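Long-range contact in mundticin KS immunity protein (Enterococcus mundtii, PDB 2ZRR), which probably protects the bacteriocin-producing Enterococcus mundtii strain from its own antimicrobial peptide, mundticin KS: residues 74-86 / 100-112. Residues are numbered along the deposited sequence; the frame is centred on the assembly and turned at random.
Sequences SVPLVLSRMNIEI and NQSKKLKELMSIS
Met109 and Asn83 meet where two helices run roughly antiparallel: 75-86 and 100-109 lie at 143° to each other, their axes 11.0 Å apart at closest approach. A type I turn from Met109 to Ser112 then carries the chain across the start of helix 75-90, bringing the CA atoms of Pro76 and Ser112 to 5.0 Å. No hydrogen bond joins the segments, so shape and apolar surface make the contact. Met109 buries more surface against the other segment than any other residue here: its flexible, unbranched chain bends at chi2 (46°) and chi3 (-108°), which puts CE 3.4 Å from Asn83 CB and also against the carbonyl oxygen of Leu79. Asn83, at the partly exposed margin, crosses Met109 obliquely, its CG and OD1 alongside Met109 CG (OD1 to CG 3.5 Å). Deeper in, extended Met82 crosses Leu108 at about a right angle, and Met82 CE lies 3.6 Å from Leu108 CD2; Met82 also reaches Leu61 of helix 55-70. The two branches of Leu79 serve different neighbours, CD2 meeting Leu108 CD1 and CD1 meeting Ile111 CG2. Beyond Met82, Ile86 and Leu105 pass in opposite directions, each using two methyls, with Ile86 CG2 3.7 Å from Leu105 CD1. Ser112 lies beside Val75 and Pro76, but is poorly ordered and its exact contacts are doubtful. Ile111 faces Val75 and also touches Ile40 of helix 33-48. Apolar packing between antiparallel helices, here 75-90 and 99-109, builds the core of the antiparallel four-helix bundle.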
ATOM      1  N   SER A  74     -12.133  -4.529  -8.992  1.00 30.45           N
ATOM      2  CA  SER A  74     -11.221  -3.883  -9.932  1.00 27.35           C
ATOM      3  C   SER A  74     -10.099  -3.201  -9.167  1.00 23.98           C
ATOM      4  O   SER A  74     -10.253  -2.853  -7.990  1.00 22.97           O
ATOM      5  CB  SER A  74     -11.967  -2.815 -10.724  1.00 23.68           C
ATOM      6  OG  SER A  74     -12.080  -1.650  -9.924  1.00 25.99           O
ATOM      7  N   VAL A  75      -8.971  -2.985  -9.837  1.00 26.12           N
ATOM      8  CA  VAL A  75      -7.852  -2.320  -9.181  1.00 27.24           C
ATOM      9  C   VAL A  75      -8.211  -0.908  -8.690  1.00 26.67           C
ATOM     10  O   VAL A  75      -7.916  -0.555  -7.542  1.00 31.65           O
ATOM     11  CB  VAL A  75      -6.602  -2.271 -10.110  1.00 28.92           C
ATOM     12  CG1 VAL A  75      -5.662  -1.139  -9.681  1.00 28.49           C
ATOM     13  CG2 VAL A  75      -5.856  -3.613 -10.044  1.00 22.80           C
ATOM     14  N   PRO A  76      -8.845  -0.078  -9.543  1.00 27.53           N
ATOM     15  CA  PRO A  76      -9.196   1.280  -9.079  1.00 27.89           C
ATOM     16  C   PRO A  76     -10.096   1.325  -7.829  1.00 26.09           C
ATOM     17  O   PRO A  76      -9.924   2.185  -6.967  1.00 25.91           O
ATOM     18  CB  PRO A  76      -9.867   1.928 -10.293  1.00 24.89           C
ATOM     19  CG  PRO A  76      -9.473   1.070 -11.478  1.00 29.18           C
ATOM     20  CD  PRO A  76      -9.236  -0.316 -10.945  1.00 27.20           C
ATOM     21  N   LEU A  77     -11.046   0.397  -7.728  1.00 28.23           N
ATOM     22  CA  LEU A  77     -11.945   0.356  -6.572  1.00 29.54           C
ATOM     23  C   LEU A  77     -11.205   0.024  -5.278  1.00 31.83           C
ATOM     24  O   LEU A  77     -11.376   0.706  -4.260  1.00 31.90           O
ATOM     25  CB  LEU A  77     -13.050  -0.679  -6.788  1.00 28.80           C
ATOM     26  CG  LEU A  77     -13.808  -1.089  -5.519  1.00 28.67           C
ATOM     27  CD1 LEU A  77     -14.363   0.145  -4.826  1.00 28.98           C
ATOM     28  CD2 LEU A  77     -14.924  -2.043  -5.884  1.00 29.04           C
ATOM     29  N   VAL A  78     -10.385  -1.029  -5.328  1.00 35.66           N
ATOM     30  CA  VAL A  78      -9.605  -1.485  -4.174  1.00 33.32           C
ATOM     31  C   VAL A  78      -8.602  -0.444  -3.709  1.00 30.95           C
ATOM     32  O   VAL A  78      -8.484  -0.181  -2.518  1.00 31.30           O
ATOM     33  CB  VAL A  78      -8.830  -2.789  -4.500  1.00 39.34           C
ATOM     34  CG1 VAL A  78      -7.666  -2.960  -3.538  1.00 44.87           C
ATOM     35  CG2 VAL A  78      -9.750  -3.986  -4.393  1.00 39.48           C
ATOM     36  N   LEU A  79      -7.880   0.140  -4.661  1.00 33.50           N
ATOM     37  CA  LEU A  79      -6.872   1.151  -4.360  1.00 33.93           C
ATOM     38  C   LEU A  79      -7.444   2.477  -3.889  1.00 37.50           C
ATOM     39  O   LEU A  79      -6.815   3.181  -3.103  1.00 40.72           O
ATOM     40  CB  LEU A  79      -5.997   1.387  -5.582  1.00 36.13           C
ATOM     41  CG  LEU A  79      -5.034   0.242  -5.858  1.00 36.24           C
ATOM     42  CD1 LEU A  79      -4.368   0.443  -7.201  1.00 37.33           C
ATOM     43  CD2 LEU A  79      -4.018   0.175  -4.736  1.00 35.34           C
ATOM     44  N   SER A  80      -8.621   2.837  -4.385  1.00 38.14           N
ATOM     45  CA  SER A  80      -9.251   4.081  -3.963  1.00 42.21           C
ATOM     46  C   SER A  80      -9.617   3.957  -2.480  1.00 43.96           C
ATOM     47  O   SER A  80      -9.497   4.916  -1.709  1.00 41.55           O
ATOM     48  CB  SER A  80     -10.508   4.342  -4.798  1.00 44.40           C
ATOM     49  OG  SER A  80     -10.203   4.366  -6.183  1.00 46.75           O
ATOM     50  N   ARG A  81     -10.052   2.759  -2.095  1.00 49.05           N
ATOM     51  CA  ARG A  81     -10.429   2.466  -0.712  1.00 51.58           C
ATOM     52  C   ARG A  81      -9.178   2.386   0.166  1.00 51.33           C
ATOM     53  O   ARG A  81      -9.192   2.769   1.339  1.00 51.87           O
ATOM     54  CB  ARG A  81     -11.212   1.144  -0.659  1.00 51.84           C
ATOM     55  CG  ARG A  81     -12.643   1.273  -1.193  1.00 53.70           C
ATOM     56  CD  ARG A  81     -13.333  -0.067  -1.446  1.00 52.79           C
ATOM     57  NE  ARG A  81     -14.775   0.116  -1.633  1.00 56.35           N
ATOM     58  CZ  ARG A  81     -15.642  -0.850  -1.933  1.00 55.97           C
ATOM     59  NH1 ARG A  81     -15.236  -2.102  -2.088  1.00 49.44           N
ATOM     60  NH2 ARG A  81     -16.928  -0.557  -2.080  1.00 61.50           N
ATOM     61  N   MET A  82      -8.091   1.898  -0.421  1.00 49.09           N
ATOM     62  CA  MET A  82      -6.832   1.765   0.292  1.00 46.59           C
ATOM     63  C   MET A  82      -6.206   3.124   0.497  1.00 47.45           C
ATOM     64  O   MET A  82      -5.664   3.416   1.558  1.00 46.41           O
ATOM     65  CB  MET A  82      -5.871   0.886  -0.502  1.00 47.59           C
ATOM     66  CG  MET A  82      -4.434   0.956  -0.017  1.00 49.45           C
ATOM     67  SD  MET A  82      -3.302   0.082  -1.109  1.00 46.19           S
ATOM     68  CE  MET A  82      -1.933  -0.180   0.006  1.00 50.90           C
ATOM     69  N   ASN A  83      -6.273   3.945  -0.543  1.00 51.95           N
ATOM     70  CA  ASN A  83      -5.716   5.288  -0.504  1.00 56.57           C
ATOM     71  C   ASN A  83      -6.209   5.986   0.750  1.00 57.20           C
ATOM     72  O   ASN A  83      -5.447   6.656   1.445  1.00 57.46           O
ATOM     73  CB  ASN A  83      -6.158   6.063  -1.749  1.00 65.01           C
ATOM     74  CG  ASN A  83      -5.700   7.510  -1.736  1.00 71.70           C
ATOM     75  OD1 ASN A  83      -4.724   7.866  -1.068  1.00 76.15           O
ATOM     76  ND2 ASN A  83      -6.406   8.358  -2.482  1.00 73.75           N
ATOM     77  N   ILE A  84      -7.493   5.817   1.041  1.00 58.17           N
ATOM     78  CA  ILE A  84      -8.078   6.430   2.217  1.00 58.86           C
ATOM     79  C   ILE A  84      -7.451   5.837   3.478  1.00 59.52           C
ATOM     80  O   ILE A  84      -7.011   6.563   4.372  1.00 58.44           O
ATOM     81  CB  ILE A  84      -9.598   6.205   2.234  1.00 62.35           C
ATOM     82  CG1 ILE A  84     -10.237   6.963   1.069  1.00 64.95           C
ATOM     83  CG2 ILE A  84     -10.188   6.668   3.558  1.00 62.71           C
ATOM     84  CD1 ILE A  84      -9.868   8.441   1.017  1.00 65.61           C
ATOM     85  N   GLU A  85      -7.400   4.512   3.532  1.00 59.24           N
ATOM     86  CA  GLU A  85      -6.833   3.803   4.670  1.00 58.13           C
ATOM     87  C   GLU A  85      -5.407   4.216   5.026  1.00 56.23           C
ATOM     88  O   GLU A  85      -5.113   4.467   6.191  1.00 54.08           O
ATOM     89  CB  GLU A  85      -6.868   2.306   4.405  1.00 61.31           C
ATOM     90  CG  GLU A  85      -7.681   1.534   5.404  1.00 66.53           C
ATOM     91  CD  GLU A  85      -8.069   0.173   4.881  1.00 72.28           C
ATOM     92  OE1 GLU A  85      -7.405  -0.819   5.253  1.00 74.93           O
ATOM     93  OE2 GLU A  85      -9.038   0.100   4.096  1.00 74.68           O
ATOM     94  N   ILE A  86      -4.523   4.276   4.032  1.00 58.35           N
ATOM     95  CA  ILE A  86      -3.125   4.657   4.266  1.00 59.60           C
ATOM     96  C   ILE A  86      -3.009   6.072   4.832  1.00 62.25           C
ATOM     97  O   ILE A  86      -1.955   6.473   5.335  1.00 61.39           O
ATOM     98  CB  ILE A  86      -2.286   4.569   2.959  1.00 56.16           C
ATOM     99  CG1 ILE A  86      -2.343   3.146   2.406  1.00 53.62           C
ATOM    100  CG2 ILE A  86      -0.829   4.942   3.229  1.00 52.12           C
ATOM    101  CD1 ILE A  86      -1.574   2.962   1.122  1.00 58.07           C
ATOM    102  N   ASN A 100      12.197   7.719  -0.502  1.00 45.66           N
ATOM    103  CA  ASN A 100      11.999   6.521  -1.310  1.00 46.77           C
ATOM    104  C   ASN A 100      10.704   5.757  -1.041  1.00 44.98           C
ATOM    105  O   ASN A 100      10.117   5.184  -1.957  1.00 43.91           O
ATOM    106  CB  ASN A 100      13.188   5.575  -1.126  1.00 52.03           C
ATOM    107  CG  ASN A 100      14.424   6.049  -1.865  1.00 55.58           C
ATOM    108  OD1 ASN A 100      15.410   5.317  -1.986  1.00 53.08           O
ATOM    109  ND2 ASN A 100      14.376   7.283  -2.364  1.00 55.96           N
ATOM    110  N   GLN A 101      10.258   5.746   0.209  1.00 43.79           N
ATOM    111  CA  GLN A 101       9.037   5.031   0.555  1.00 41.65           C
ATOM    112  C   GLN A 101       7.774   5.784   0.183  1.00 39.20           C
ATOM    113  O   GLN A 101       6.824   5.190  -0.324  1.00 39.09           O
ATOM    114  CB  GLN A 101       9.038   4.702   2.037  1.00 41.54           C
ATOM    115  CG  GLN A 101       9.953   3.548   2.365  1.00 42.79           C
ATOM    116  CD  GLN A 101      10.313   3.522   3.826  1.00 46.82           C
ATOM    117  OE1 GLN A 101       9.835   4.351   4.596  1.00 49.54           O
ATOM    118  NE2 GLN A 101      11.159   2.571   4.222  1.00 49.34           N
ATOM    119  N   SER A 102       7.755   7.090   0.432  1.00 40.44           N
ATOM    120  CA  SER A 102       6.588   7.903   0.085  1.00 43.94           C
ATOM    121  C   SER A 102       6.409   7.929  -1.432  1.00 44.86           C
ATOM    122  O   SER A 102       5.284   8.000  -1.932  1.00 48.13           O
ATOM    123  CB  SER A 102       6.757   9.328   0.594  1.00 40.53           C
ATOM    124  OG  SER A 102       8.092   9.542   0.993  1.00 48.09           O
ATOM    125  N   LYS A 103       7.521   7.871  -2.160  1.00 42.38           N
ATOM    126  CA  LYS A 103       7.471   7.876  -3.613  1.00 41.98           C
ATOM    127  C   LYS A 103       6.920   6.552  -4.093  1.00 37.93           C
ATOM    128  O   LYS A 103       6.226   6.494  -5.106  1.00 38.79           O
ATOM    129  CB  LYS A 103       8.865   8.106  -4.202  1.00 47.86           C
ATOM    130  CG  LYS A 103       9.271   9.578  -4.270  1.00 56.82           C
ATOM    131  CD  LYS A 103      10.243   9.837  -5.412  1.00 66.36           C
ATOM    132  CE  LYS A 103      11.684   9.883  -4.918  1.00 70.34           C
ATOM    133  NZ  LYS A 103      12.499   8.762  -5.473  1.00 75.12           N
ATOM    134  N   LYS A 104       7.234   5.485  -3.362  1.00 38.56           N
ATOM    135  CA  LYS A 104       6.739   4.155  -3.712  1.00 37.22           C
ATOM    136  C   LYS A 104       5.228   4.149  -3.483  1.00 33.45           C
ATOM    137  O   LYS A 104       4.475   3.578  -4.269  1.00 31.86           O
ATOM    138  CB  LYS A 104       7.398   3.092  -2.833  1.00 35.22           C
ATOM    139  CG  LYS A 104       8.362   2.186  -3.564  1.00 37.48           C
ATOM    140  CD  LYS A 104       7.730   1.558  -4.789  1.00 40.22           C
ATOM    141  CE  LYS A 104       8.725   0.677  -5.527  1.00 41.96           C
ATOM    142  NZ  LYS A 104       9.155   1.250  -6.833  1.00 38.80           N
ATOM    143  N   LEU A 105       4.801   4.796  -2.403  1.00 35.06           N
ATOM    144  CA  LEU A 105       3.384   4.890  -2.068  1.00 42.13           C
ATOM    145  C   LEU A 105       2.633   5.707  -3.126  1.00 46.85           C
ATOM    146  O   LEU A 105       1.608   5.264  -3.655  1.00 47.76           O
ATOM    147  CB  LEU A 105       3.210   5.544  -0.694  1.00 42.02           C
ATOM    148  CG  LEU A 105       2.996   4.622   0.516  1.00 45.89           C
ATOM    149  CD1 LEU A 105       2.505   5.447   1.708  1.00 38.11           C
ATOM    150  CD2 LEU A 105       1.992   3.523   0.170  1.00 41.12           C
ATOM    151  N   LYS A 106       3.149   6.901  -3.424  1.00 49.47           N
ATOM    152  CA  LYS A 106       2.547   7.796  -4.417  1.00 45.70           C
ATOM    153  C   LYS A 106       2.469   7.095  -5.767  1.00 44.15           C
ATOM    154  O   LYS A 106       1.505   7.259  -6.521  1.00 42.82           O
ATOM    155  CB  LYS A 106       3.377   9.082  -4.544  1.00 49.84           C
ATOM    156  CG  LYS A 106       3.345   9.968  -3.301  1.00 54.30           C
ATOM    157  CD  LYS A 106       3.965  11.339  -3.550  1.00 57.27           C
ATOM    158  CE  LYS A 106       5.380  11.417  -2.979  1.00 61.27           C
ATOM    159  NZ  LYS A 106       5.658  12.703  -2.274  1.00 59.54           N
ATOM    160  N   GLU A 107       3.500   6.310  -6.061  1.00 42.45           N
ATOM    161  CA  GLU A 107       3.576   5.556  -7.301  1.00 43.18           C
ATOM    162  C   GLU A 107       2.478   4.479  -7.280  1.00 45.24           C
ATOM    163  O   GLU A 107       1.978   4.046  -8.322  1.00 41.90           O
ATOM    164  CB  GLU A 107       4.970   4.938  -7.409  1.00 43.29           C
ATOM    165  CG  GLU A 107       5.117   3.785  -8.375  1.00 52.09           C
ATOM    166  CD  GLU A 107       6.506   3.165  -8.305  1.00 57.35           C
ATOM    167  OE1 GLU A 107       6.779   2.189  -9.045  1.00 57.14           O
ATOM    168  OE2 GLU A 107       7.325   3.665  -7.500  1.00 60.74           O
ATOM    169  N   LEU A 108       2.092   4.060  -6.079  1.00 45.73           N
ATOM    170  CA  LEU A 108       1.047   3.058  -5.932  1.00 44.18           C
ATOM    171  C   LEU A 108      -0.299   3.703  -6.258  1.00 44.40           C
ATOM    172  O   LEU A 108      -1.053   3.194  -7.092  1.00 44.58           O
ATOM    173  CB  LEU A 108       1.042   2.500  -4.503  1.00 40.25           C
ATOM    174  CG  LEU A 108      -0.015   1.455  -4.134  1.00 35.76           C
ATOM    175  CD1 LEU A 108       0.103   0.216  -5.021  1.00 31.19           C
ATOM    176  CD2 LEU A 108       0.163   1.091  -2.682  1.00 36.74           C
ATOM    177  N   MET A 109      -0.590   4.829  -5.608  1.00 46.75           N
ATOM    178  CA  MET A 109      -1.844   5.551  -5.838  1.00 52.27           C
ATOM    179  C   MET A 109      -1.964   5.971  -7.304  1.00 55.66           C
ATOM    180  O   MET A 109      -3.051   5.971  -7.881  1.00 56.63           O
ATOM    181  CB  MET A 109      -1.911   6.789  -4.941  1.00 50.97           C
ATOM    182  CG  MET A 109      -2.692   6.593  -3.657  1.00 56.28           C
ATOM    183  SD  MET A 109      -2.292   5.054  -2.780  1.00 69.25           S
ATOM    184  CE  MET A 109      -3.779   4.089  -3.089  1.00 57.50           C
ATOM    185  N   SER A 110      -0.832   6.326  -7.899  1.00 59.45           N
ATOM    186  CA  SER A 110      -0.788   6.742  -9.292  1.00 61.47           C
ATOM    187  C   SER A 110      -1.289   5.666 -10.246  1.00 63.60           C
ATOM    188  O   SER A 110      -1.607   5.969 -11.393  1.00 66.13           O
ATOM    189  CB  SER A 110       0.640   7.116  -9.691  1.00 64.77           C
ATOM    190  OG  SER A 110       1.130   6.238 -10.699  1.00 61.77           O
ATOM    191  N   ILE A 111      -1.337   4.414  -9.801  1.00 65.55           N
ATOM    192  CA  ILE A 111      -1.814   3.352 -10.679  1.00 67.12           C
ATOM    193  C   ILE A 111      -3.302   3.583 -10.905  1.00 74.35           C
ATOM    194  O   ILE A 111      -3.820   3.366 -12.007  1.00 75.37           O
ATOM    195  CB  ILE A 111      -1.584   1.957 -10.073  1.00 59.61           C
ATOM    196  CG1 ILE A 111      -0.095   1.628 -10.111  1.00 54.89           C
ATOM    197  CG2 ILE A 111      -2.343   0.906 -10.871  1.00 52.37           C
ATOM    198  CD1 ILE A 111       0.269   0.369  -9.366  1.00 57.48           C
ATOM    199  N   SER A 112      -3.969   4.036  -9.845  1.00 80.44           N
ATOM    200  CA  SER A 112      -5.397   4.360  -9.848  1.00 87.06           C
ATOM    201  C   SER A 112      -5.950   4.296  -8.433  1.00 86.67           C
ATOM    202  O   SER A 112      -6.212   5.374  -7.858  1.00 86.24           O
ATOM    203  CB  SER A 112      -6.204   3.421 -10.771  1.00 90.29           C
ATOM    204  OG  SER A 112      -6.103   2.059 -10.385  1.00 93.49           O
TER